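Local coordinates for protein Non-reducing end alpha-L-arabinofuranosidase BoGH43B (Bacteroides ovatus, PDB 5JOZ) that cleaves terminal non-reducing alpha-L-arabinofuranosyl residues from the side branches of xyloglucan as a family 43 glycoside hydrolase, at residues T79-D84 with G177-K182; S18-G23 with G85-I90; A239-L244 with W249-L254. All coordinates share one frame; numbering follows the deposited sequence.

Contact 1. Residues T79-D84 with G177-K182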
loop_
_atom_site.group_PDB
_atom_site.type_symbol
_atom_site.label_atom_id
_atom_site.label_comp_id
_atom_site.label_asym_id
_atom_site.label_seq_id
_atom_site.Cartn_x
_atom_site.Cartn_y
_atom_site.Cartn_z
ATOM N N THR A 79 12.665 2.493 -0.359
ATOM C CA THR A 79 13.645 1.711 0.388
ATOM C C THR A 79 13.866 2.408 1.745
ATOM O O THR A 79 13.953 3.634 1.791
ATOM C CB THR A 79 14.940 1.531 -0.437
ATOM O OG1 THR A 79 14.636 0.792 -1.625
ATOM C CG2 THR A 79 16.009 0.802 0.347
ATOM N N LEU A 80 13.923 1.621 2.827
ATOM C CA LEU A 80 14.076 2.112 4.212
ATOM C C LEU A 80 15.400 1.617 4.794
ATOM O O LEU A 80 15.662 0.418 4.810
ATOM C CB LEU A 80 12.925 1.596 5.088
ATOM C CG LEU A 80 13.007 1.638 6.621
ATOM C CD1 LEU A 80 13.096 3.051 7.159
ATOM C CD2 LEU A 80 11.782 0.973 7.229
ATOM N N ARG A 81 16.230 2.536 5.277
ATOM C CA ARG A 81 17.489 2.159 5.921
ATOM C C ARG A 81 17.746 3.005 7.158
ATOM O O ARG A 81 17.061 4.001 7.394
ATOM C CB ARG A 81 18.652 2.289 4.933
ATOM C CG ARG A 81 18.525 1.460 3.663
ATOM C CD ARG A 81 18.683 -0.026 3.932
ATOM N NE ARG A 81 18.556 -0.848 2.712
ATOM C CZ ARG A 81 17.571 -1.713 2.427
ATOM N NH1 ARG A 81 16.549 -1.918 3.249
ATOM N NH2 ARG A 81 17.613 -2.400 1.289
ATOM N N TYR A 82 18.729 2.579 7.944
ATOM C CA TYR A 82 19.099 3.231 9.203
ATOM C C TYR A 82 20.623 3.320 9.336
ATOM O O TYR A 82 21.314 2.318 9.136
ATOM C CB TYR A 82 18.534 2.434 10.378
ATOM C CG TYR A 82 18.924 2.959 11.738
ATOM C CD1 TYR A 82 18.192 3.978 12.347
ATOM C CD2 TYR A 82 20.029 2.438 12.423
ATOM C CE1 TYR A 82 18.540 4.458 13.600
ATOM C CE2 TYR A 82 20.387 2.916 13.678
ATOM C CZ TYR A 82 19.635 3.922 14.264
ATOM O OH TYR A 82 19.976 4.403 15.509
ATOM N N HIS A 83 21.125 4.510 9.688
ATOM C CA HIS A 83 22.550 4.739 9.925
ATOM C C HIS A 83 22.804 5.860 10.935
ATOM O O HIS A 83 22.331 6.988 10.751
ATOM C CB HIS A 83 23.265 5.057 8.610
ATOM C CG HIS A 83 24.753 5.198 8.744
ATOM N ND1 HIS A 83 25.566 4.162 9.156
ATOM C CD2 HIS A 83 25.573 6.253 8.513
ATOM C CE1 HIS A 83 26.822 4.575 9.177
ATOM N NE2 HIS A 83 26.853 5.839 8.795
ATOM N N ASP A 84 23.554 5.532 11.991
ATOM C CA ASP A 84 23.988 6.491 13.018
ATOM C C ASP A 84 22.863 7.395 13.528
ATOM O O ASP A 84 22.860 8.614 13.302
ATOM C CB ASP A 84 25.179 7.321 12.499
ATOM C CG ASP A 84 26.511 6.620 12.700
ATOM O OD1 ASP A 84 26.593 5.391 12.474
ATOM O OD2 ASP A 84 27.477 7.315 13.084
ATOM N N GLY A 177 13.657 -3.272 -8.714
ATOM C CA GLY A 177 13.887 -3.510 -7.300
ATOM C C GLY A 177 15.256 -3.948 -6.822
ATOM O O GLY A 177 15.333 -4.824 -5.953
ATOM N N PRO A 178 16.341 -3.328 -7.347
ATOM C CA PRO A 178 17.673 -3.770 -6.938
ATOM C C PRO A 178 18.041 -3.280 -5.549
ATOM O O PRO A 178 17.801 -2.116 -5.228
ATOM C CB PRO A 178 18.585 -3.129 -7.981
ATOM C CG PRO A 178 17.884 -1.869 -8.335
ATOM C CD PRO A 178 16.427 -2.236 -8.336
ATOM N N HIS A 179 18.596 -4.169 -4.731
ATOM C CA HIS A 179 19.181 -3.789 -3.448
ATOM C C HIS A 179 20.632 -4.215 -3.420
ATOM O O HIS A 179 21.001 -5.213 -4.035
ATOM C CB HIS A 179 18.439 -4.427 -2.275
ATOM C CG HIS A 179 17.016 -3.999 -2.181
ATOM N ND1 HIS A 179 16.642 -2.678 -2.045
ATOM C CD2 HIS A 179 15.870 -4.713 -2.238
ATOM C CE1 HIS A 179 15.323 -2.606 -1.997
ATOM N NE2 HIS A 179 14.831 -3.825 -2.115
ATOM N N PHE A 180 21.414 -3.462 -2.654
ATOM C CA PHE A 180 22.840 -3.604 -2.566
ATOM C C PHE A 180 23.177 -4.089 -1.154
ATOM O O PHE A 180 22.753 -3.474 -0.182
ATOM C CB PHE A 180 23.470 -2.228 -2.844
ATOM C CG PHE A 180 24.946 -2.269 -3.111
ATOM C CD1 PHE A 180 25.453 -3.042 -4.140
ATOM C CD2 PHE A 180 25.827 -1.520 -2.340
ATOM C CE1 PHE A 180 26.814 -3.081 -4.389
ATOM C CE2 PHE A 180 27.187 -1.554 -2.583
ATOM C CZ PHE A 180 27.681 -2.340 -3.611
ATOM N N TYR A 181 23.909 -5.198 -1.041
ATOM C CA TYR A 181 24.354 -5.703 0.266
ATOM C C TYR A 181 25.831 -6.077 0.239
ATOM O O TYR A 181 26.332 -6.581 -0.765
ATOM C CB TYR A 181 23.544 -6.927 0.705
ATOM C CG TYR A 181 22.047 -6.783 0.592
ATOM C CD1 TYR A 181 21.350 -5.907 1.411
ATOM C CD2 TYR A 181 21.329 -7.523 -0.342
ATOM C CE1 TYR A 181 19.973 -5.771 1.309
ATOM C CE2 TYR A 181 19.957 -7.403 -0.452
ATOM C CZ TYR A 181 19.279 -6.525 0.377
ATOM O OH TYR A 181 17.914 -6.418 0.266
ATOM N N LYS A 182 26.525 -5.818 1.343
ATOM C CA LYS A 182 27.898 -6.276 1.516
ATOM C C LYS A 182 27.803 -7.368 2.538
ATOM O O LYS A 182 27.633 -7.082 3.719
ATOM C CB LYS A 182 28.814 -5.145 1.996
ATOM C CG LYS A 182 30.211 -5.567 2.448
ATOM C CD LYS A 182 30.972 -6.345 1.381
ATOM C CE LYS A 182 32.427 -6.565 1.766
ATOM N NZ LYS A 182 33.147 -5.281 2.010
#

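Contact 2. Residues S18-G23 with G85-I90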
loop_
_atom_site.group_PDB
_atom_site.type_symbol
_atom_site.label_atom_id
_atom_site.label_comp_id
_atom_site.label_asym_id
_atom_site.label_seq_id
_atom_site.Cartn_x
_atom_site.Cartn_y
_atom_site.Cartn_z
ATOM N N SER A 18 10.042 -2.744 2.051
ATOM C CA SER A 18 11.453 -2.568 2.410
ATOM C C SER A 18 11.621 -2.572 3.924
ATOM O O SER A 18 10.877 -1.896 4.629
ATOM C CB SER A 18 12.009 -1.288 1.817
ATOM O OG SER A 18 13.367 -1.144 2.151
ATOM N N ILE A 19 12.619 -3.313 4.409
ATOM C CA ILE A 19 12.795 -3.573 5.849
ATOM C C ILE A 19 14.160 -3.128 6.363
ATOM O O ILE A 19 15.122 -3.122 5.617
ATOM C CB ILE A 19 12.627 -5.082 6.161
ATOM C CG1 ILE A 19 12.449 -5.320 7.662
ATOM C CG2 ILE A 19 13.797 -5.916 5.630
ATOM C CD1 ILE A 19 11.734 -6.617 7.967
ATOM N N CYS A 20 14.233 -2.773 7.644
ATOM C CA CYS A 20 15.515 -2.646 8.334
ATOM C C CYS A 20 15.365 -3.015 9.791
ATOM O O CYS A 20 14.304 -2.819 10.388
ATOM C CB CYS A 20 16.115 -1.239 8.192
ATOM S SG CYS A 20 15.344 0.030 9.215
ATOM N N ARG A 21 16.441 -3.559 10.349
ATOM C CA ARG A 21 16.516 -3.926 11.751
ATOM C C ARG A 21 17.436 -2.943 12.454
ATOM O O ARG A 21 18.557 -2.701 12.011
ATOM C CB ARG A 21 17.062 -5.340 11.909
ATOM C CG ARG A 21 17.008 -5.856 13.335
ATOM C CD ARG A 21 17.634 -7.236 13.445
ATOM N NE ARG A 21 19.057 -7.209 13.133
ATOM C CZ ARG A 21 20.006 -6.726 13.931
ATOM N NH1 ARG A 21 21.274 -6.754 13.527
ATOM N NH2 ARG A 21 19.713 -6.201 15.122
ATOM N N VAL A 22 16.936 -2.385 13.549
ATOM C CA VAL A 22 17.683 -1.483 14.410
ATOM C C VAL A 22 17.630 -2.093 15.816
ATOM O O VAL A 22 16.645 -1.909 16.529
ATOM C CB VAL A 22 17.043 -0.080 14.396
ATOM C CG1 VAL A 22 17.822 0.873 15.300
ATOM C CG2 VAL A 22 16.944 0.452 12.966
ATOM N N GLY A 23 18.662 -2.849 16.196
ATOM C CA GLY A 23 18.677 -3.531 17.491
ATOM C C GLY A 23 17.589 -4.594 17.525
ATOM O O GLY A 23 17.521 -5.414 16.621
ATOM N N GLY A 85 21.892 6.767 14.183
ATOM C CA GLY A 85 20.789 7.485 14.827
ATOM C C GLY A 85 19.755 8.113 13.911
ATOM O O GLY A 85 18.880 8.826 14.399
ATOM N N THR A 86 19.833 7.837 12.604
ATOM C CA THR A 86 18.978 8.469 11.603
ATOM C C THR A 86 18.386 7.419 10.623
ATOM O O THR A 86 19.125 6.614 10.050
ATOM C CB THR A 86 19.777 9.540 10.819
ATOM O OG1 THR A 86 20.221 10.562 11.719
ATOM C CG2 THR A 86 18.936 10.182 9.707
ATOM N N PHE A 87 17.060 7.453 10.435
ATOM C CA PHE A 87 16.363 6.608 9.461
ATOM C C PHE A 87 16.278 7.345 8.149
ATOM O O PHE A 87 16.112 8.550 8.150
ATOM C CB PHE A 87 14.939 6.301 9.921
ATOM C CG PHE A 87 14.881 5.464 11.146
ATOM C CD1 PHE A 87 15.005 6.042 12.405
ATOM C CD2 PHE A 87 14.691 4.092 11.053
ATOM C CE1 PHE A 87 14.960 5.261 13.548
ATOM C CE2 PHE A 87 14.641 3.309 12.194
ATOM C CZ PHE A 87 14.781 3.888 13.439
ATOM N N TYR A 88 16.374 6.613 7.041
ATOM C CA TYR A 88 16.316 7.177 5.692
ATOM C C TYR A 88 15.292 6.393 4.881
ATOM O O TYR A 88 15.291 5.160 4.918
ATOM C CB TYR A 88 17.673 7.051 4.993
ATOM C CG TYR A 88 18.783 7.893 5.587
ATOM C CD1 TYR A 88 19.448 7.486 6.733
ATOM C CD2 TYR A 88 19.170 9.086 4.993
ATOM C CE1 TYR A 88 20.465 8.248 7.279
ATOM C CE2 TYR A 88 20.188 9.861 5.533
ATOM C CZ TYR A 88 20.831 9.436 6.680
ATOM O OH TYR A 88 21.833 10.193 7.237
ATOM N N VAL A 89 14.419 7.111 4.173
ATOM C CA VAL A 89 13.493 6.494 3.252
ATOM C C VAL A 89 13.590 7.174 1.899
ATOM O O VAL A 89 13.252 8.346 1.774
ATOM C CB VAL A 89 12.040 6.548 3.757
ATOM C CG1 VAL A 89 11.088 6.024 2.693
ATOM C CG2 VAL A 89 11.901 5.713 5.015
ATOM N N ILE A 90 14.010 6.412 0.893
ATOM C CA ILE A 90 14.168 6.902 -0.471
ATOM C C ILE A 90 13.063 6.273 -1.317
ATOM O O ILE A 90 12.716 5.114 -1.117
ATOM C CB ILE A 90 15.598 6.584 -1.025
ATOM C CG1 ILE A 90 15.938 7.458 -2.232
ATOM C CG2 ILE A 90 15.763 5.125 -1.420
ATOM C CD1 ILE A 90 17.371 7.340 -2.694
#

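Contact 3. Residues A239-L244 with W249-L254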
loop_
_atom_site.group_PDB
_atom_site.type_symbol
_atom_site.label_atom_id
_atom_site.label_comp_id
_atom_site.label_asym_id
_atom_site.label_seq_id
_atom_site.Cartn_x
_atom_site.Cartn_y
_atom_site.Cartn_z
ATOM N N ALA A 239 11.846 -8.510 -3.260
ATOM C CA ALA A 239 12.275 -8.808 -1.908
ATOM C C ALA A 239 13.308 -7.811 -1.352
ATOM O O ALA A 239 13.941 -7.073 -2.103
ATOM C CB ALA A 239 12.842 -10.216 -1.849
ATOM N N ASP A 240 13.428 -7.812 -0.020
ATOM C CA ASP A 240 14.462 -7.108 0.718
ATOM C C ASP A 240 14.928 -8.017 1.861
ATOM O O ASP A 240 14.107 -8.626 2.533
ATOM C CB ASP A 240 13.924 -5.772 1.267
ATOM C CG ASP A 240 15.045 -4.804 1.700
ATOM O OD1 ASP A 240 16.247 -5.114 1.535
ATOM O OD2 ASP A 240 14.724 -3.712 2.221
ATOM N N LEU A 241 16.237 -8.120 2.062
ATOM C CA LEU A 241 16.799 -9.023 3.076
ATOM C C LEU A 241 16.939 -8.328 4.431
ATOM O O LEU A 241 17.018 -7.119 4.505
ATOM C CB LEU A 241 18.159 -9.572 2.622
ATOM C CG LEU A 241 18.222 -10.380 1.320
ATOM C CD1 LEU A 241 19.614 -10.949 1.123
ATOM C CD2 LEU A 241 17.214 -11.517 1.257
ATOM N N VAL A 242 16.945 -9.111 5.500
ATOM C CA VAL A 242 17.254 -8.620 6.853
ATOM C C VAL A 242 17.948 -9.730 7.624
ATOM O O VAL A 242 17.569 -10.898 7.508
ATOM C CB VAL A 242 15.984 -8.182 7.630
ATOM C CG1 VAL A 242 14.930 -9.292 7.686
ATOM C CG2 VAL A 242 16.334 -7.714 9.033
ATOM N N GLN A 243 18.953 -9.375 8.411
ATOM C CA GLN A 243 19.670 -10.360 9.209
ATOM C C GLN A 243 19.362 -10.137 10.690
ATOM O O GLN A 243 19.346 -9.003 11.160
ATOM C CB GLN A 243 21.181 -10.277 8.958
ATOM C CG GLN A 243 21.933 -11.473 9.527
ATOM C CD GLN A 243 23.459 -11.358 9.464
ATOM O OE1 GLN A 243 24.019 -10.271 9.503
ATOM N NE2 GLN A 243 24.133 -12.505 9.394
ATOM N N LEU A 244 19.149 -11.235 11.411
ATOM C CA LEU A 244 18.892 -11.208 12.854
ATOM C C LEU A 244 20.191 -11.295 13.658
ATOM O O LEU A 244 21.234 -11.670 13.131
ATOM C CB LEU A 244 17.998 -12.384 13.248
ATOM C CG LEU A 244 16.740 -12.607 12.426
ATOM C CD1 LEU A 244 15.937 -13.790 12.951
ATOM C CD2 LEU A 244 15.896 -11.360 12.440
ATOM N N TRP A 249 18.906 -15.299 8.333
ATOM C CA TRP A 249 18.416 -14.366 7.321
ATOM C C TRP A 249 16.943 -14.634 6.961
ATOM O O TRP A 249 16.505 -15.796 6.819
ATOM C CB TRP A 249 19.289 -14.460 6.068
ATOM C CG TRP A 249 20.668 -13.888 6.235
ATOM C CD1 TRP A 249 21.753 -14.500 6.815
ATOM C CD2 TRP A 249 21.122 -12.604 5.795
ATOM N NE1 TRP A 249 22.847 -13.667 6.759
ATOM C CE2 TRP A 249 22.487 -12.501 6.136
ATOM C CE3 TRP A 249 20.503 -11.525 5.153
ATOM C CZ2 TRP A 249 23.241 -11.353 5.872
ATOM C CZ3 TRP A 249 21.254 -10.389 4.889
ATOM C CH2 TRP A 249 22.608 -10.310 5.255
ATOM N N TRP A 250 16.204 -13.531 6.842
ATOM C CA TRP A 250 14.829 -13.503 6.391
ATOM C C TRP A 250 14.691 -12.511 5.244
ATOM O O TRP A 250 15.485 -11.556 5.117
ATOM C CB TRP A 250 13.901 -13.153 7.558
ATOM C CG TRP A 250 13.839 -14.279 8.536
ATOM C CD1 TRP A 250 14.730 -14.555 9.537
ATOM C CD2 TRP A 250 12.872 -15.324 8.562
ATOM N NE1 TRP A 250 14.352 -15.700 10.206
ATOM C CE2 TRP A 250 13.214 -16.189 9.626
ATOM C CE3 TRP A 250 11.730 -15.602 7.808
ATOM C CZ2 TRP A 250 12.467 -17.320 9.934
ATOM C CZ3 TRP A 250 10.980 -16.717 8.125
ATOM C CH2 TRP A 250 11.351 -17.564 9.175
ATOM N N ALA A 251 13.711 -12.777 4.385
ATOM C CA ALA A 251 13.354 -11.911 3.279
ATOM C C ALA A 251 11.909 -11.476 3.438
ATOM O O ALA A 251 11.053 -12.279 3.807
ATOM C CB ALA A 251 13.532 -12.643 1.963
ATOM N N VAL A 252 11.638 -10.203 3.176
ATOM C CA VAL A 252 10.270 -9.780 2.902
ATOM C C VAL A 252 10.176 -9.561 1.402
ATOM O O VAL A 252 11.175 -9.263 0.757
ATOM C CB VAL A 252 9.825 -8.544 3.707
ATOM C CG1 VAL A 252 9.817 -8.881 5.189
ATOM C CG2 VAL A 252 10.709 -7.319 3.403
ATOM N N CYS A 253 8.985 -9.771 0.859
ATOM C CA CYS A 253 8.712 -9.591 -0.566
ATOM C C CYS A 253 7.214 -9.387 -0.751
ATOM O O CYS A 253 6.431 -9.574 0.199
ATOM C CB CYS A 253 9.143 -10.820 -1.353
ATOM S SG CYS A 253 8.036 -12.232 -1.106
ATOM N N LEU A 254 6.828 -9.019 -1.970
ATOM C CA LEU A 254 5.434 -8.822 -2.314
ATOM C C LEU A 254 4.906 -10.037 -3.040
ATOM O O LEU A 254 5.666 -10.827 -3.574
ATOM C CB LEU A 254 5.237 -7.570 -3.185
ATOM C CG LEU A 254 5.728 -7.496 -4.642
ATOM C CD1 LEU A 254 4.972 -8.395 -5.618
ATOM C CD2 LEU A 254 5.679 -6.052 -5.110
#

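Contact 1. Residues T79-D84 with G177-K182
Thr79 and Arg81 reach from one strand to the ring of His179 on another, whose axis runs 10.4 Å away in nearly the same direction. No backbone bond joins the two, and strand 128-132 also touches both. Thr79 brings OG1 to the edge of the imidazole, in its plane, 3.5 Å from His179 CE1, a van der Waals contact; the polar partners lie elsewhere, Pro127 O for OG1 and Ser128 OG for His179 ND1. Arg81 comes in obliquely, its guanidinium plane turned 57° from the ring, with NH2 3.5 Å from His179 ND1 but too poorly aligned to bond. Arg81 NH2 also lies 4.1 Å from Tyr181 CE1. A bend in the arginine chain brings it there: CG stands anti to the carbonyl carbon, and the turn at chi2 (-70°) swings the guanidinium back over its own strand, so that Thr79 CG2 sits 3.6 Å above its centre. Arg81 NH1 bonds Leu80 O, 2.9 Å away and out of the guanidinium plane. Salt bridges from NE to Glu130 and from NH1 to Asp240 fix the group, while Tyr181 OH holds the other oxygen of Asp240. With an alanine at Arg81, the carboxylates of Glu130 and Asp240 would probably lose their cationic mate and a gap would open beside His179. The contact is thus a buried network in which one arginine probably keeps two carboxylates charged; the Thr79 side chain lies about 7 Å from that of Asp126, thought to tune and orient the proton donor Glu176.

Contact 2. Residues S18-G23 with G85-I90
Cys20 and Phe87 face each other with CA atoms 9.4 Å apart, and the two strands, running in opposite senses, are too widely separated for backbone pairing. Side chains bridge the interval. The Phe87 ring does most of the work: its CE2 comes within 3.7 Å of Val22 CG2, and its CZ is only a little farther from the same methyl. Val22 has CG1 anti to the backbone N (chi1 180°), and it is the other branch, CG2, that meets the ring from the opposite direction, obliquely. Cys20 adds a looser touch, its SG near the plane of the ring at the edge, 4.5 Å from Phe87 CE2. Tyr27 packs against the phenyl group in a T-shaped stack and Tyr82 meets it at a steep tilt, so the ring sits in an apolar, aromatic setting. Strand 18-22 is also tied to a further sheet, through Arg21 NE to Gln243 O. Strand 18-22 is the first strand of one four-stranded sheet and strand 86-94 the second of the next, an arrangement typical of adjoining blades in the five-bladed beta-propeller of family 43.

Contact 3. Residues A239-L244 with W249-L254
Leu241 and Val242 meet Trp249, Ala251 and Trp250 in an apolar centre that covers both faces of a two-stranded ribbon. On one face Leu241 CD2 lies 3.9 Å from Ala251 CB, while its CB abuts the six-membered edge of the Trp249 indole, which crosses the leucine at about a right angle. On the other face Val242 CG1 rests 4.0 Å from Trp250 CB. Val242 and Val252 also press on Ile19, so this face packs against the neighbouring sheet. Beyond the strand end, Leu244 CD1 comes 3.7 Å from Trp250 CD1. Between the faces runs the antiparallel pairing: Asp240 with Val252 and Val242 with Trp250 are hydrogen-bonded pairs, the straightest bond being Trp250 N to Val242 O at 3.0 Å, nearly linear. Outward, the chemistry turns polar. Gln243 stretches across the Trp249 indole with CG anti to its backbone N (chi1 -167°), an extended course that lays its aliphatic part over one face of the ring. Gln243 CB stands 3.7 Å from the centroid of the six-membered ring of Trp249, 6° off the normal, a CH-pi contact. The amide, tilted 31° from the indole, makes no hydrogen bond to it: NE2 and Trp249 NE1 are both donors, and NE2 goes to Gly247 O in the turn. At the other end Asp240 sends its carboxylate away from this strand pair; OD1 is held by Tyr181 OH, and OD2 by Arg81, Ser18 OG and Ile19 N. This is a classic beta-hairpin, forming the first two strands of a four-stranded propeller blade.

All three contacts belong to the catalytic propeller, at different levels of its architecture. Contact 3 lies within one blade and is the only one built on backbone hydrogen bonds; it buries far more surface than the others and reaches the surface of the protein at Gln243. Contact 2 spans two neighbouring blades with purely apolar side chains, away from the catalytic residues. Contact 1 joins the first strands of two non-adjacent blades and is fully buried, polar and charged. Contacts 1 and 2 share a hairpin, since strands 74-83 and 86-94 are paired neighbours. Asp240 ties the set together, linking its blade to residues of 79-84, 177-182 and 18-23.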